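Antigen 43 (Escherichia coli, PDB 4KH3) mediates bacterial clumping as an autotransporter whose self-associating alpha domain links cells in a Velcro-like manner. Local coordinates at residues S92-A97 and W109-G114; T83-G88 and T100-R105; R203-N208 and L221-G226. All coordinates share one frame; numbering follows the deposited sequence. Where two conformers were deposited one is given.

Overall arrangement
All three contacts join consecutive coils of one parallel beta-helix, and each runs from a buried interior face to a polar or exposed rim. Contacts 1 and 2 tie together the same pair of coils at different places on the cross-section, their centres about 16 Å apart. Contact 3 joins later coils, its centre about 31 Å from that of contact 1. Contacts 1 and 3 each pair two strand residues and then divide round a glycine-bearing type II turn, whereas contact 2 keeps register over six residues. Outside the helix, contact 1 carries an aromatic and malonate cluster and contact 3 an asparagine-glutamate bond; contact 2 has a water between buried threonines at its start and charged residues at its far end.

Contact 1 of 3, residues S92-A97 and W109-G114; sequences SLNGLA and WVHGGG. With MLI (malonate ion), chain C.
Ser92 lies beside Trp109 and Leu93 beside Val110 as parallel strand neighbours, and Leu93 is held on both sides: Leu93 N donates to Trp109 O (2.8 Å) and Leu93 O accepts from His111 N (2.8 Å). Past this pair the backbones change course. A type II turn from His111 to Gly114, closed by its own Gly114 N to His111 O bond, brings Gly114 back beside Asn94 (CA atoms 4.1 Å apart). Glycine suits both late turn positions: Gly113 has a positive phi, and the buried Gly114 presses its bare CA towards Leu93 O, where a CB would collide. The same CA makes a C-H...O contact with Gly95 O at 3.3 Å. Such stacking of strands and turns, one coil upon the next, is that of the right-handed parallel beta-helix expected of a pectate-lyase-like stalk. On its inner face, Leu93 CD2 lies 4.1 Å from Val110 CG1, the two side chains pointing the same way, and both also touch Ala116. On the other face, Ser92 OG and His111 NE2 both donate to oxygen O8 of a malonate, probably from the crystallisation liquor; the His111 NE2 to O8 bond is 2.8 Å. The malonate lies over one face of the Trp109 indole, its C3 3.4 Å from Trp109 CD2, and the tryptophan also rests on Leu40 and Pro44. In Asn94, chi1 (-57°) sets CG beside the backbone N. Its OD1 lies 3.1 Å from His111 CB; the amide is nearly parallel to the imidazole, 13° apart, and one water donates to both Asn94 OD1 and Gly112 O.

Contact 2 of 3, residues T83-G88 and T100-R105; sequences TVIRDG and TTLDNR
Thr83, Ile85, Thr101 and Asp103 exchange the main polar links, three backbone bonds between parallel strands of adjoining beta-helix coils: Thr101 N to Thr83 O (2.8 Å), Ile85 N to Thr101 O (2.9 Å) and Asp103 N to Ile85 O (3.1 Å). A water bridges Thr83 OG1 and Thr100 OG1 at the start of the pairing. At the far end another accepts from Arg105 NH2 and donates to Asp87 O, while the Arg105 guanidinium lays one face over Gly88 N. Asp103 OD1, in one of two deposited conformers, is hydrogen-bonded by Asn122 of the following coil, and Arg86 NH1 makes a salt bridge to Asp87 OD2 through a weak hydrogen bond. Inside the helix, beta-branched and aliphatic side chains meet: Ile85, its CD1 anti to CA (chi2 174°), sets that methyl against Leu102 CD2 at 3.6 Å and the Thr100 methyl CG2 at 3.7 Å. Both chains then turn through positive phi, which Asp87, Gly88 and Asn104 tolerate readily; Arg105 takes it too, though arginine has no such preference. Asp87 and Asn104 lie side by side, pointing the same way, carboxylate and amide planes 10° apart, with Asp87 OD1 3.5 Å from Asn104 CB.

Contact 3 of 3, residues R203-N208 and L221-G226; sequences RLEGGN and LINRDG
Leu204, Leu221 and Asn223 have the largest surfaces buried by this contact, with Leu204 bound through its backbone to the other two. Leu204 N donates to Leu221 O at 2.7 Å, and Leu204 O accepts from Asn223 N at 2.9 Å, so the strands run parallel as far as Ile222. The side chain of Leu204 turns into the interior, where its CD1 lies 4.2 Å from Ile222 CG1; it also meets Ile187 of the preceding coil and Gln228, so a bulky apolar residue fits there. Leu221 points to the outer face beside Arg203, its CD2 4.1 Å from Arg203 CG, a pairing that uses the aliphatic length of the arginine while its charged end faces outwards. Asn223 provides the polar link. Its chi1 (-69°) sets CG anti to the carbonyl carbon; ND2 donates to Glu205 OE1 at 2.8 Å, arriving on the syn side and somewhat out of the carboxylate plane. A water also accepts from both Asn223 ND2 and Arg203 NE, and Asn223 OD1 takes a bond from Asn242 ND2 of the next coil. The glutamate has a bend about CB-CG (chi2 65°) that swings CD round, and it centres an inverse gamma turn. Gly206 then takes a positive phi, its CA 3.3 Å from Arg224 O, and Gly226, without a CB, tucks its CA against Gly207 O at 3.4 Å. Apolar stacking within, a polar side-chain link without and a glycine-ended type II turn from Asn223 to Gly226 fit successive coils of a parallel beta-helix.

Contact 1 of 3, residues S92-A97 and W109-G114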
# COMPACT_ATOMS: atom_id res chain seq x y z
N SER A 92 -25.48 18.19 20.59
CA SER A 92 -24.49 19.26 20.67
C SER A 92 -23.84 19.23 22.04
O SER A 92 -24.51 19.47 23.06
CB SER A 92 -25.14 20.64 20.45
OG SER A 92 -25.62 20.78 19.12
N LEU A 93 -22.54 18.96 22.07
CA LEU A 93 -21.90 18.59 23.33
C LEU A 93 -20.93 19.64 23.83
O LEU A 93 -19.84 19.84 23.25
CB LEU A 93 -21.22 17.23 23.18
CG LEU A 93 -20.56 16.62 24.41
CD1 LEU A 93 -21.56 16.36 25.53
CD2 LEU A 93 -19.84 15.32 24.01
N ASN A 94 -21.33 20.33 24.89
CA ASN A 94 -20.43 21.25 25.59
C ASN A 94 -20.10 20.69 26.96
O ASN A 94 -19.19 21.16 27.63
CB ASN A 94 -21.02 22.65 25.68
CG ASN A 94 -21.35 23.23 24.31
OD1 ASN A 94 -20.47 23.73 23.62
ND2 ASN A 94 -22.62 23.14 23.91
N GLY A 95 -20.85 19.67 27.37
CA GLY A 95 -20.63 19.00 28.63
C GLY A 95 -19.99 17.63 28.46
O GLY A 95 -19.05 17.45 27.69
N LEU A 96 -20.52 16.66 29.20
CA LEU A 96 -20.01 15.31 29.19
C LEU A 96 -21.06 14.37 28.63
O LEU A 96 -22.22 14.42 29.05
CB LEU A 96 -19.66 14.86 30.61
CG LEU A 96 -19.25 13.40 30.81
CD1 LEU A 96 -17.91 13.10 30.10
CD2 LEU A 96 -19.17 13.07 32.30
N ALA A 97 -20.65 13.52 27.70
CA ALA A 97 -21.53 12.44 27.26
C ALA A 97 -20.82 11.11 27.43
O ALA A 97 -19.65 10.95 27.05
CB ALA A 97 -21.96 12.64 25.80
N TRP A 109 -21.66 16.48 17.90
CA TRP A 109 -20.69 17.54 17.75
C TRP A 109 -20.10 17.85 19.11
O TRP A 109 -20.80 18.33 20.01
CB TRP A 109 -21.32 18.81 17.17
CG TRP A 109 -22.09 18.57 15.91
CD1 TRP A 109 -21.60 18.52 14.65
CD2 TRP A 109 -23.51 18.34 15.80
NE1 TRP A 109 -22.61 18.28 13.75
CE2 TRP A 109 -23.79 18.16 14.43
CE3 TRP A 109 -24.55 18.28 16.72
CZ2 TRP A 109 -25.08 17.93 13.97
CZ3 TRP A 109 -25.83 18.05 16.26
CH2 TRP A 109 -26.09 17.87 14.89
N VAL A 110 -18.81 17.56 19.26
CA VAL A 110 -18.11 17.81 20.51
C VAL A 110 -17.45 19.17 20.45
O VAL A 110 -16.42 19.34 19.78
CB VAL A 110 -17.01 16.76 20.75
CG1 VAL A 110 -16.48 16.87 22.17
CG2 VAL A 110 -17.54 15.36 20.48
N HIS A 111 -18.03 20.14 21.15
CA HIS A 111 -17.52 21.51 21.14
C HIS A 111 -16.38 21.70 22.13
O HIS A 111 -16.07 20.80 22.92
CB HIS A 111 -18.67 22.50 21.41
CG HIS A 111 -19.74 22.46 20.36
ND1 HIS A 111 -19.58 23.02 19.11
CD2 HIS A 111 -20.96 21.87 20.35
CE1 HIS A 111 -20.67 22.80 18.39
NE2 HIS A 111 -21.51 22.10 19.12
N GLY A 112 -15.75 22.87 22.08
CA GLY A 112 -14.72 23.25 23.04
C GLY A 112 -15.14 23.00 24.48
O GLY A 112 -16.19 23.47 24.92
N GLY A 113 -14.34 22.24 25.21
CA GLY A 113 -14.65 21.90 26.59
C GLY A 113 -15.54 20.69 26.77
O GLY A 113 -15.62 20.13 27.86
N GLY A 114 -16.20 20.27 25.70
CA GLY A 114 -17.01 19.08 25.72
C GLY A 114 -16.18 17.82 25.73
O GLY A 114 -15.03 17.80 25.26
C1 MLI C . -25.01 21.62 15.53
C2 MLI C . -26.03 22.67 15.81
C3 MLI C . -23.76 21.72 16.32
O6 MLI C . -25.67 23.82 16.15
O7 MLI C . -27.25 22.39 15.69
O8 MLI C . -23.82 21.59 17.57
O9 MLI C . -22.67 21.96 15.75
O HOH W 1 -17.61 23.70 26.95
O HOH W 2 -17.87 25.46 23.53

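Contact 2 of 3, residues T83-G88 and T100-R105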
# COMPACT_ATOMS: atom_id res chain seq x y z
N THR A 83 -27.05 7.64 25.44
CA THR A 83 -27.83 8.33 24.42
C THR A 83 -27.76 7.56 23.12
O THR A 83 -26.67 7.20 22.65
CB THR A 83 -27.31 9.74 24.19
OG1 THR A 83 -27.01 10.34 25.46
CG2 THR A 83 -28.35 10.59 23.44
N VAL A 84 -28.93 7.29 22.55
CA VAL A 84 -29.04 6.75 21.20
C VAL A 84 -29.44 7.86 20.23
O VAL A 84 -30.47 8.52 20.40
CB VAL A 84 -30.07 5.61 21.15
CG1 VAL A 84 -30.28 5.16 19.71
CG2 VAL A 84 -29.60 4.45 22.00
N ILE A 85 -28.62 8.07 19.21
CA ILE A 85 -28.85 9.13 18.25
C ILE A 85 -28.88 8.52 16.86
O ILE A 85 -27.88 8.01 16.38
CB ILE A 85 -27.72 10.17 18.30
CG1 ILE A 85 -27.47 10.62 19.74
CG2 ILE A 85 -28.04 11.33 17.35
CD1 ILE A 85 -26.29 11.55 19.92
N ARG A 86 -30.05 8.56 16.23
CA ARG A 86 -30.22 7.94 14.92
C ARG A 86 -30.83 8.86 13.88
O ARG A 86 -31.30 9.96 14.19
CB ARG A 86 -31.04 6.66 15.03
CG ARG A 86 -32.39 6.81 15.73
CD ARG A 86 -33.14 5.46 15.71
NE ARG A 86 -34.24 5.34 16.67
CZ ARG A 86 -35.47 5.85 16.49
NH1 ARG A 86 -35.77 6.55 15.39
NH2 ARG A 86 -36.40 5.67 17.42
N ASP A 87 -30.77 8.40 12.63
CA ASP A 87 -31.51 8.99 11.51
C ASP A 87 -31.25 10.47 11.30
O ASP A 87 -32.13 11.21 10.85
CB ASP A 87 -33.00 8.69 11.65
CG ASP A 87 -33.28 7.20 11.70
OD1 ASP A 87 -32.50 6.43 11.12
OD2 ASP A 87 -34.29 6.81 12.33
N GLY A 88 -30.02 10.90 11.59
CA GLY A 88 -29.63 12.27 11.34
C GLY A 88 -29.91 13.20 12.49
O GLY A 88 -29.62 14.39 12.41
N THR A 100 -22.48 7.07 24.25
CA THR A 100 -23.37 7.46 23.18
C THR A 100 -23.29 6.44 22.04
O THR A 100 -22.24 5.84 21.80
CB THR A 100 -22.95 8.82 22.68
OG1 THR A 100 -22.85 9.72 23.80
CG2 THR A 100 -23.94 9.36 21.66
N THR A 101 -24.40 6.21 21.35
CA THR A 101 -24.37 5.40 20.15
C THR A 101 -24.92 6.20 18.97
O THR A 101 -26.00 6.79 19.06
CB THR A 101 -25.17 4.11 20.32
OG1 THR A 101 -24.75 3.45 21.53
CG2 THR A 101 -24.91 3.20 19.16
N LEU A 102 -24.17 6.25 17.88
CA LEU A 102 -24.63 6.91 16.67
C LEU A 102 -24.91 5.86 15.61
O LEU A 102 -24.02 5.09 15.24
CB LEU A 102 -23.57 7.89 16.17
CG LEU A 102 -22.98 8.90 17.15
CD1 LEU A 102 -21.93 9.76 16.45
CD2 LEU A 102 -24.05 9.77 17.77
N ASP A 103 -26.16 5.79 15.16
CA ASP A 103 -26.51 4.91 14.05
C ASP A 103 -27.15 5.76 12.95
O ASP A 103 -27.68 6.84 13.22
CB ASP A 103 -27.48 3.80 14.49
CG ASP A 103 -27.16 3.23 15.88
OD1 ASP A 103 -26.21 2.42 16.02
OD2 ASP A 103 -27.89 3.56 16.83
N ASN A 104 -27.08 5.27 11.72
CA ASN A 104 -27.77 5.89 10.58
C ASN A 104 -27.71 7.40 10.49
O ASN A 104 -28.75 8.07 10.46
CB ASN A 104 -29.23 5.44 10.54
CG ASN A 104 -29.37 3.97 10.22
OD1 ASN A 104 -28.51 3.38 9.55
ND2 ASN A 104 -30.46 3.37 10.68
N ARG A 105 -26.49 7.92 10.44
CA ARG A 105 -26.22 9.34 10.25
C ARG A 105 -26.50 10.19 11.48
O ARG A 105 -26.53 11.41 11.40
CB ARG A 105 -26.97 9.89 9.03
CG ARG A 105 -26.83 9.02 7.79
CD ARG A 105 -27.88 9.36 6.75
NE ARG A 105 -29.23 9.02 7.20
CZ ARG A 105 -30.10 9.92 7.65
NH1 ARG A 105 -29.77 11.21 7.71
NH2 ARG A 105 -31.31 9.52 8.05
O HOH W 3 -24.52 9.45 25.84
O HOH W 4 -26.22 4.18 23.94
O HOH W 5 -33.23 11.68 8.25

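Contact 3 of 3, residues R203-N208 and L221-G226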
# COMPACT_ATOMS: atom_id res chain seq x y z
N ARG A 203 -1.40 1.91 16.56
CA ARG A 203 -1.10 0.52 16.37
C ARG A 203 -1.90 0.02 15.17
O ARG A 203 -3.12 -0.01 15.19
CB ARG A 203 -1.46 -0.26 17.64
CG ARG A 203 -1.04 -1.71 17.62
CD ARG A 203 -1.62 -2.43 18.81
NE ARG A 203 -0.67 -2.75 19.88
CZ ARG A 203 -0.76 -2.28 21.12
NH1 ARG A 203 -1.73 -1.43 21.45
NH2 ARG A 203 0.12 -2.66 22.05
N LEU A 204 -1.20 -0.34 14.10
CA LEU A 204 -1.88 -0.83 12.92
C LEU A 204 -1.96 -2.34 13.01
O LEU A 204 -1.03 -3.05 12.62
CB LEU A 204 -1.17 -0.38 11.65
CG LEU A 204 -0.95 1.13 11.54
CD1 LEU A 204 -0.22 1.49 10.25
CD2 LEU A 204 -2.29 1.88 11.66
N GLU A 205 -3.08 -2.82 13.55
CA GLU A 205 -3.33 -4.25 13.68
C GLU A 205 -4.02 -4.74 12.40
O GLU A 205 -5.15 -5.21 12.42
CB GLU A 205 -4.20 -4.50 14.92
CG GLU A 205 -4.24 -5.94 15.38
CD GLU A 205 -2.88 -6.44 15.87
OE1 GLU A 205 -2.08 -5.64 16.38
OE2 GLU A 205 -2.62 -7.66 15.75
N GLY A 206 -3.33 -4.59 11.27
CA GLY A 206 -3.90 -4.89 9.97
C GLY A 206 -4.47 -3.66 9.27
O GLY A 206 -4.81 -3.69 8.08
N GLY A 207 -4.58 -2.56 10.02
CA GLY A 207 -5.19 -1.35 9.50
C GLY A 207 -4.24 -0.41 8.76
O GLY A 207 -3.04 -0.68 8.63
N ASN A 208 -4.79 0.70 8.28
CA ASN A 208 -4.04 1.64 7.46
C ASN A 208 -3.96 3.01 8.10
O ASN A 208 -4.92 3.48 8.71
CB ASN A 208 -4.69 1.79 6.08
CG ASN A 208 -4.75 0.47 5.32
OD1 ASN A 208 -4.08 -0.50 5.66
ND2 ASN A 208 -5.53 0.45 4.26
N LEU A 221 3.02 1.82 15.14
CA LEU A 221 3.43 0.45 15.27
C LEU A 221 2.69 -0.39 14.22
O LEU A 221 1.47 -0.54 14.28
CB LEU A 221 3.13 -0.02 16.68
CG LEU A 221 3.32 -1.49 17.00
CD1 LEU A 221 4.75 -1.93 16.68
CD2 LEU A 221 2.98 -1.72 18.46
N ILE A 222 3.44 -0.90 13.26
CA ILE A 222 2.84 -1.58 12.12
C ILE A 222 2.92 -3.08 12.30
O ILE A 222 3.95 -3.70 12.01
CB ILE A 222 3.55 -1.22 10.79
CG1 ILE A 222 3.81 0.28 10.69
CG2 ILE A 222 2.72 -1.67 9.60
CD1 ILE A 222 4.53 0.69 9.40
N ASN A 223 1.84 -3.68 12.78
CA ASN A 223 1.82 -5.13 12.92
C ASN A 223 1.42 -5.78 11.60
O ASN A 223 1.28 -5.10 10.58
CB ASN A 223 0.93 -5.56 14.06
CG ASN A 223 1.49 -5.17 15.41
OD1 ASN A 223 2.70 -5.20 15.61
ND2 ASN A 223 0.63 -4.81 16.34
N ARG A 224 1.25 -7.10 11.62
CA ARG A 224 0.96 -7.86 10.42
C ARG A 224 -0.17 -7.28 9.55
O ARG A 224 -1.26 -6.94 10.04
CB ARG A 224 0.65 -9.32 10.78
CG ARG A 224 0.56 -10.21 9.56
CD ARG A 224 -0.36 -11.40 9.79
NE ARG A 224 0.37 -12.60 10.16
CZ ARG A 224 0.75 -13.54 9.30
NH1 ARG A 224 0.48 -13.41 8.00
NH2 ARG A 224 1.40 -14.61 9.74
N ASP A 225 0.12 -7.15 8.26
CA ASP A 225 -0.82 -6.60 7.27
C ASP A 225 -1.12 -5.12 7.46
O ASP A 225 -1.90 -4.55 6.69
CB ASP A 225 -2.12 -7.40 7.22
CG ASP A 225 -1.90 -8.82 6.77
OD1 ASP A 225 -1.07 -9.03 5.86
OD2 ASP A 225 -2.54 -9.73 7.33
N GLY A 226 -0.51 -4.50 8.47
CA GLY A 226 -0.61 -3.07 8.65
C GLY A 226 0.08 -2.31 7.52
O GLY A 226 1.01 -2.81 6.88
O HOH W 6 1.00 -4.73 19.33
O HOH W 7 -2.33 -7.38 12.64